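Local coordinates for arginine kinase (Cydia pomonella granulosis virus, PDB 6VVG), which probably phosphorylates serine and threonine residues of proteins using ATP, with a kinase activity that depends on side-to-side dimerization, at residues T177-P182 with V199-Y204; R254-L259 with S263-Y268. All blocks are in the same frame, centred on the assembly; numbering follows the deposited sequence.

Contact 1 of 2, residues T177-P182 with V199-Y204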
loop_
_atom_site.group_PDB
_atom_site.type_symbol
_atom_site.label_atom_id
_atom_site.label_comp_id
_atom_site.label_asym_id
_atom_site.label_seq_id
_atom_site.Cartn_x
_atom_site.Cartn_y
_atom_site.Cartn_z
ATOM N N THR A 177 -9.069 2.969 -20.735
ATOM C CA THR A 177 -8.072 3.152 -21.781
ATOM C C THR A 177 -7.979 4.601 -22.235
ATOM O O THR A 177 -6.881 5.113 -22.473
ATOM C CB THR A 177 -8.412 2.243 -22.964
ATOM O OG1 THR A 177 -8.529 0.887 -22.509
ATOM C CG2 THR A 177 -7.358 2.333 -24.053
ATOM N N VAL A 178 -9.115 5.287 -22.350
ATOM C CA VAL A 178 -9.119 6.601 -22.985
ATOM C C VAL A 178 -8.543 7.667 -22.062
ATOM O O VAL A 178 -8.424 8.836 -22.448
ATOM C CB VAL A 178 -10.533 6.999 -23.447
ATOM C CG1 VAL A 178 -10.997 6.110 -24.598
ATOM C CG2 VAL A 178 -11.521 6.934 -22.287
ATOM N N TYR A 179 -8.187 7.282 -20.840
ATOM C CA TYR A 179 -7.459 8.163 -19.939
ATOM C C TYR A 179 -5.992 7.775 -19.811
ATOM O O TYR A 179 -5.270 8.385 -19.014
ATOM C CB TYR A 179 -8.115 8.175 -18.550
ATOM C CG TYR A 179 -9.401 8.979 -18.455
ATOM C CD1 TYR A 179 -10.630 8.393 -18.732
ATOM C CD2 TYR A 179 -9.386 10.316 -18.073
ATOM C CE1 TYR A 179 -11.808 9.116 -18.641
ATOM C CE2 TYR A 179 -10.559 11.049 -17.982
ATOM C CZ TYR A 179 -11.768 10.442 -18.266
ATOM O OH TYR A 179 -12.937 11.163 -18.175
ATOM N N PHE A 180 -5.531 6.782 -20.573
ATOM C CA PHE A 180 -4.161 6.299 -20.446
ATOM C C PHE A 180 -3.172 7.328 -20.986
ATOM O O PHE A 180 -3.316 7.802 -22.115
ATOM C CB PHE A 180 -3.970 4.990 -21.215
ATOM C CG PHE A 180 -4.526 3.767 -20.538
ATOM C CD1 PHE A 180 -5.366 3.864 -19.447
ATOM C CD2 PHE A 180 -4.210 2.507 -21.024
ATOM C CE1 PHE A 180 -5.876 2.726 -18.843
ATOM C CE2 PHE A 180 -4.717 1.368 -20.427
ATOM C CZ PHE A 180 -5.551 1.479 -19.336
ATOM N N SER A 181 -2.142 7.639 -20.199
ATOM C CA SER A 181 -1.060 8.487 -20.674
ATOM C C SER A 181 -0.179 7.727 -21.662
ATOM O O SER A 181 -0.187 6.493 -21.694
ATOM C CB SER A 181 -0.209 8.968 -19.505
ATOM O OG SER A 181 0.611 7.919 -19.015
ATOM N N PRO A 182 0.600 8.445 -22.481
ATOM C CA PRO A 182 1.550 7.741 -23.366
ATOM C C PRO A 182 2.422 6.756 -22.604
ATOM O O PRO A 182 2.706 5.657 -23.096
ATOM C CB PRO A 182 2.380 8.882 -23.978
ATOM C CG PRO A 182 1.470 10.089 -23.912
ATOM C CD PRO A 182 0.674 9.912 -22.628
ATOM N N VAL A 199 -5.652 14.014 -15.166
ATOM C CA VAL A 199 -6.116 15.341 -14.772
ATOM C C VAL A 199 -6.248 16.233 -15.997
ATOM O O VAL A 199 -7.217 16.989 -16.137
ATOM C CB VAL A 199 -5.169 15.958 -13.727
ATOM C CG1 VAL A 199 -5.480 17.441 -13.553
ATOM C CG2 VAL A 199 -5.280 15.220 -12.403
ATOM N N GLY A 200 -5.274 16.159 -16.906
ATOM C CA GLY A 200 -5.357 16.937 -18.128
ATOM C C GLY A 200 -6.596 16.616 -18.941
ATOM O O GLY A 200 -7.259 17.515 -19.462
ATOM N N VAL A 201 -6.927 15.330 -19.063
ATOM C CA VAL A 201 -8.133 14.960 -19.795
ATOM C C VAL A 201 -9.368 15.502 -19.086
ATOM O O VAL A 201 -10.277 16.053 -19.721
ATOM C CB VAL A 201 -8.211 13.434 -19.974
ATOM C CG1 VAL A 201 -9.511 13.052 -20.681
ATOM C CG2 VAL A 201 -7.004 12.920 -20.747
ATOM N N VAL A 202 -9.422 15.353 -17.762
ATOM C CA VAL A 202 -10.546 15.888 -17.000
ATOM C C VAL A 202 -10.663 17.391 -17.210
ATOM O O VAL A 202 -11.764 17.920 -17.403
ATOM C CB VAL A 202 -10.393 15.539 -15.507
ATOM C CG1 VAL A 202 -11.460 16.239 -14.682
ATOM C CG2 VAL A 202 -10.447 14.034 -15.306
ATOM N N ALA A 203 -9.534 18.105 -17.171
ATOM C CA ALA A 203 -9.566 19.554 -17.335
ATOM C C ALA A 203 -10.099 19.930 -18.710
ATOM O O ALA A 203 -10.937 20.830 -18.845
ATOM C CB ALA A 203 -8.168 20.135 -17.112
ATOM N N TYR A 204 -9.626 19.244 -19.750
ATOM C CA TYR A 204 -10.146 19.506 -21.086
ATOM C C TYR A 204 -11.645 19.244 -21.149
ATOM O O TYR A 204 -12.391 19.994 -21.790
ATOM C CB TYR A 204 -9.418 18.650 -22.121
ATOM C CG TYR A 204 -9.659 19.115 -23.541
ATOM C CD1 TYR A 204 -10.853 18.830 -24.199
ATOM C CD2 TYR A 204 -8.703 19.859 -24.216
ATOM C CE1 TYR A 204 -11.080 19.271 -25.491
ATOM C CE2 TYR A 204 -8.919 20.295 -25.509
ATOM C CZ TYR A 204 -10.106 20.000 -26.139
ATOM O OH TYR A 204 -10.318 20.436 -27.427
#
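Tyr179 brings CD2 and CE2 of its ring against Val201, and CE2 also against Val202, where the P+1 loop near the end of the kinase activation segment meets helix 192-208, the αF helix of the C-lobe; Tyr179 precedes the Ser-Pro-Glu form of the APE motif. The meeting is apolar throughout. The closest pair is Tyr179 CE2 and Val201 CG1 at 3.5 Å, and Tyr179 CE2 also reaches Val202 CG2 at 4.0 Å. Both methyl groups approach the ring obliquely. The two valines use different branches: Val201 turns CG1 to the tyrosine, while Val202, the next residue round the helix, offers CG2, so that successive residues of one turn receive the same ring atom. Tyr179 CG lies opposite its carbonyl carbon (chi1 -76°), which brings the ring to the helix although its CB points along the interface rather than at it. Within the loop, Thr177 CA sits over the centre of the Phe180 ring, 3.5 Å above its plane.

The polar bonds lie around this packing. The Tyr179 hydroxyl has weak hydrogen bonds to Glu205, farther along the same helix, and to the backbone N of Leu144. The tyrosine thus probably helps tie αF to the catalytic loop; the bond to the αF glutamate is as in PKA. Phe180 N bonds to Thr177 O at 2.9 Å, closing the short 3-10 turn that presents Tyr179. Ser181 ends the loop as the N-cap of helix 182-185, its OG accepting from Lys184 N.

On the helix side, Val201 aims its CB at the loop, and this branching carbon is itself in the packing, with Val201 CB 3.8 Å from Tyr179 CD2.

Contact 2 of 2, residues R254-L259 with S263-Y268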
loop_
_atom_site.group_PDB
_atom_site.type_symbol
_atom_site.label_atom_id
_atom_site.label_comp_id
_atom_site.label_asym_id
_atom_site.label_seq_id
_atom_site.Cartn_x
_atom_site.Cartn_y
_atom_site.Cartn_z
ATOM N N ARG A 254 -3.260 22.300 -23.498
ATOM C CA ARG A 254 -2.237 21.913 -24.466
ATOM C C ARG A 254 -1.027 21.323 -23.750
ATOM O O ARG A 254 -0.555 20.229 -24.082
ATOM C CB ARG A 254 -1.787 23.108 -25.313
ATOM C CG ARG A 254 -2.871 23.976 -25.914
ATOM C CD ARG A 254 -3.694 23.253 -26.988
ATOM N NE ARG A 254 -4.231 24.198 -27.967
ATOM C CZ ARG A 254 -4.189 24.019 -29.283
ATOM N NH1 ARG A 254 -4.693 24.938 -30.096
ATOM N NH2 ARG A 254 -3.659 22.913 -29.788
ATOM N N ARG A 255 -0.495 22.061 -22.769
ATOM C CA ARG A 255 0.713 21.638 -22.069
ATOM C C ARG A 255 0.443 20.485 -21.115
ATOM O O ARG A 255 1.359 19.710 -20.827
ATOM C CB ARG A 255 1.325 22.830 -21.324
ATOM C CG ARG A 255 1.731 23.965 -22.270
ATOM C CD ARG A 255 2.468 25.115 -21.585
ATOM N NE ARG A 255 2.830 26.152 -22.554
ATOM C CZ ARG A 255 4.049 26.314 -23.059
ATOM N NH1 ARG A 255 5.039 25.518 -22.677
ATOM N NH2 ARG A 255 4.282 27.277 -23.940
ATOM N N MET A 256 -0.795 20.335 -20.639
ATOM C CA MET A 256 -1.119 19.165 -19.829
ATOM C C MET A 256 -1.082 17.889 -20.663
ATOM O O MET A 256 -0.771 16.815 -20.135
ATOM C CB MET A 256 -2.500 19.322 -19.191
ATOM C CG MET A 256 -2.570 20.302 -18.038
ATOM S SD MET A 256 -1.625 19.804 -16.587
ATOM C CE MET A 256 -2.454 18.282 -16.123
ATOM N N LEU A 257 -1.395 17.983 -21.959
ATOM C CA LEU A 257 -1.577 16.809 -22.806
ATOM C C LEU A 257 -0.533 16.723 -23.913
ATOM O O LEU A 257 -0.735 16.003 -24.899
ATOM C CB LEU A 257 -2.988 16.804 -23.399
ATOM C CG LEU A 257 -4.082 16.742 -22.330
ATOM C CD1 LEU A 257 -5.474 16.945 -22.887
ATOM C CD2 LEU A 257 -3.990 15.398 -21.586
ATOM N N ALA A 258 0.585 17.429 -23.766
ATOM C CA ALA A 258 1.689 17.294 -24.704
ATOM C C ALA A 258 2.120 15.836 -24.803
ATOM O O ALA A 258 2.384 15.185 -23.790
ATOM C CB ALA A 258 2.865 18.163 -24.257
ATOM N N LEU A 259 2.179 15.321 -26.033
ATOM C CA LEU A 259 2.631 13.947 -26.228
ATOM C C LEU A 259 4.012 13.737 -25.616
ATOM O O LEU A 259 4.240 12.769 -24.882
ATOM C CB LEU A 259 2.649 13.606 -27.717
ATOM C CG LEU A 259 3.279 12.257 -28.073
ATOM C CD1 LEU A 259 2.562 11.130 -27.339
ATOM C CD2 LEU A 259 3.260 12.027 -29.578
ATOM N N SER A 263 7.730 18.266 -22.939
ATOM C CA SER A 263 7.000 19.487 -23.255
ATOM C C SER A 263 5.696 19.568 -22.469
ATOM O O SER A 263 4.823 20.375 -22.801
ATOM C CB SER A 263 6.721 19.567 -24.756
ATOM O OG SER A 263 7.920 19.752 -25.483
ATOM N N ARG A 264 5.560 18.753 -21.426
ATOM C CA ARG A 264 4.304 18.559 -20.717
ATOM C C ARG A 264 4.426 19.028 -19.274
ATOM O O ARG A 264 5.509 19.005 -18.680
ATOM C CB ARG A 264 3.897 17.071 -20.752
ATOM C CG ARG A 264 2.503 16.769 -20.233
ATOM C CD ARG A 264 2.263 15.264 -20.050
ATOM N NE ARG A 264 2.752 14.456 -21.166
ATOM C CZ ARG A 264 3.021 13.158 -21.087
ATOM N NH1 ARG A 264 2.847 12.516 -19.941
ATOM N NH2 ARG A 264 3.460 12.500 -22.153
ATOM N N LEU A 265 3.302 19.482 -18.724
ATOM C CA LEU A 265 3.179 19.704 -17.285
ATOM C C LEU A 265 2.957 18.336 -16.654
ATOM O O LEU A 265 1.825 17.872 -16.504
ATOM C CB LEU A 265 2.035 20.659 -16.970
ATOM C CG LEU A 265 1.987 21.982 -17.732
ATOM C CD1 LEU A 265 0.637 22.657 -17.512
ATOM C CD2 LEU A 265 3.120 22.895 -17.316
ATOM N N SER A 266 4.052 17.671 -16.293
ATOM C CA SER A 266 4.006 16.295 -15.814
ATOM C C SER A 266 4.314 16.179 -14.329
ATOM O O SER A 266 4.437 15.059 -13.816
ATOM C CB SER A 266 4.983 15.428 -16.611
ATOM O OG SER A 266 6.306 15.921 -16.484
ATOM N N THR A 267 4.448 17.302 -13.631
ATOM C CA THR A 267 4.745 17.313 -12.210
ATOM C C THR A 267 3.794 18.270 -11.505
ATOM O O THR A 267 3.198 19.154 -12.124
ATOM C CB THR A 267 6.191 17.744 -11.932
ATOM O OG1 THR A 267 6.368 19.104 -12.350
ATOM C CG2 THR A 267 7.174 16.853 -12.673
ATOM N N TYR A 268 3.669 18.090 -10.188
ATOM C CA TYR A 268 2.845 18.996 -9.392
ATOM C C TYR A 268 3.280 20.444 -9.580
ATOM O O TYR A 268 2.455 21.326 -9.842
ATOM C CB TYR A 268 2.923 18.619 -7.913
ATOM C CG TYR A 268 2.360 19.679 -6.986
ATOM C CD1 TYR A 268 0.995 19.904 -6.912
ATOM C CD2 TYR A 268 3.195 20.458 -6.192
ATOM C CE1 TYR A 268 0.469 20.866 -6.070
ATOM C CE2 TYR A 268 2.677 21.428 -5.346
ATOM C CZ TYR A 268 1.313 21.626 -5.291
ATOM O OH TYR A 268 0.793 22.587 -4.452
HETATM O O HOH W 1 4.946 22.813 -21.292
HETATM O O HOH W 2 0.070 15.934 -17.620
#
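Arg264 carries CG opposite its own backbone N (chi1 -171°), runs extended through CD and then bends at chi3 (-44°), a course that takes its guanidinium group to the carbonyls of Ala258 and Leu259. Arg264 NE donates to Ala258 O at 2.7 Å, almost in line with the C=O bond. Arg264 NH2 donates to Leu259 O at 2.9 Å; that oxygen is in the guanidinium plane, although the nitrogen stands well above the plane of the carbonyl. A weak bond from NH2 back to Ala258 O gives this oxygen a second hold. On the way, Arg264 CG passes 3.3 Å from Met256 O.

The backbone makes its own tie: Leu265 N donates to Arg255 O at 2.9 Å with a fairly straight N-H (161°), and Arg264 CA adds a CA-H...O contact to the same oxygen. Leu265 is the centre of an inverse gamma turn. Leu265 CD1 meets Met256 SD at 3.8 Å, the two side chains crossing at about a right angle, and Leu265 CG rests on Arg255 CB.

Water completes the join twice. One molecule bridges Met256 O and Leu265 O; another accepts from Arg255 NH1 and donates to Ser263 O, while Arg255 NE is engaged by Asp251 in a salt bridge.

Arg264 NH1 forms a salt bridge with Glu183, the glutamate of the Ser-Pro-Glu sequence. With the carbonyls of Ala258 and Leu259 steadying the arginine as well, this ion pair with the APE glutamate is a hallmark of the C-lobe of eukaryotic protein kinases.

Both contacts belong to the helical C-lobe and follow one another along the chain, contact 1 closing before contact 2 opens. Their centres are 11 Å apart and they touch directly. Helix 192-208 is the shared element: Val201 receives Tyr179 in contact 1 and also touches Leu257 of contact 2, and Gly200 N is 3.6 Å from Met256 CE. Pro182 forms the other junction, packing on Arg264 and Leu259, and so joins the end of the activation segment to the loop after helix 247-256, consistent with the way kinases anchor that segment in the C-lobe. Contact 2 lies away from the AMP site, and the Tyr179 side chain of contact 1 is about 12 Å from the nucleotide.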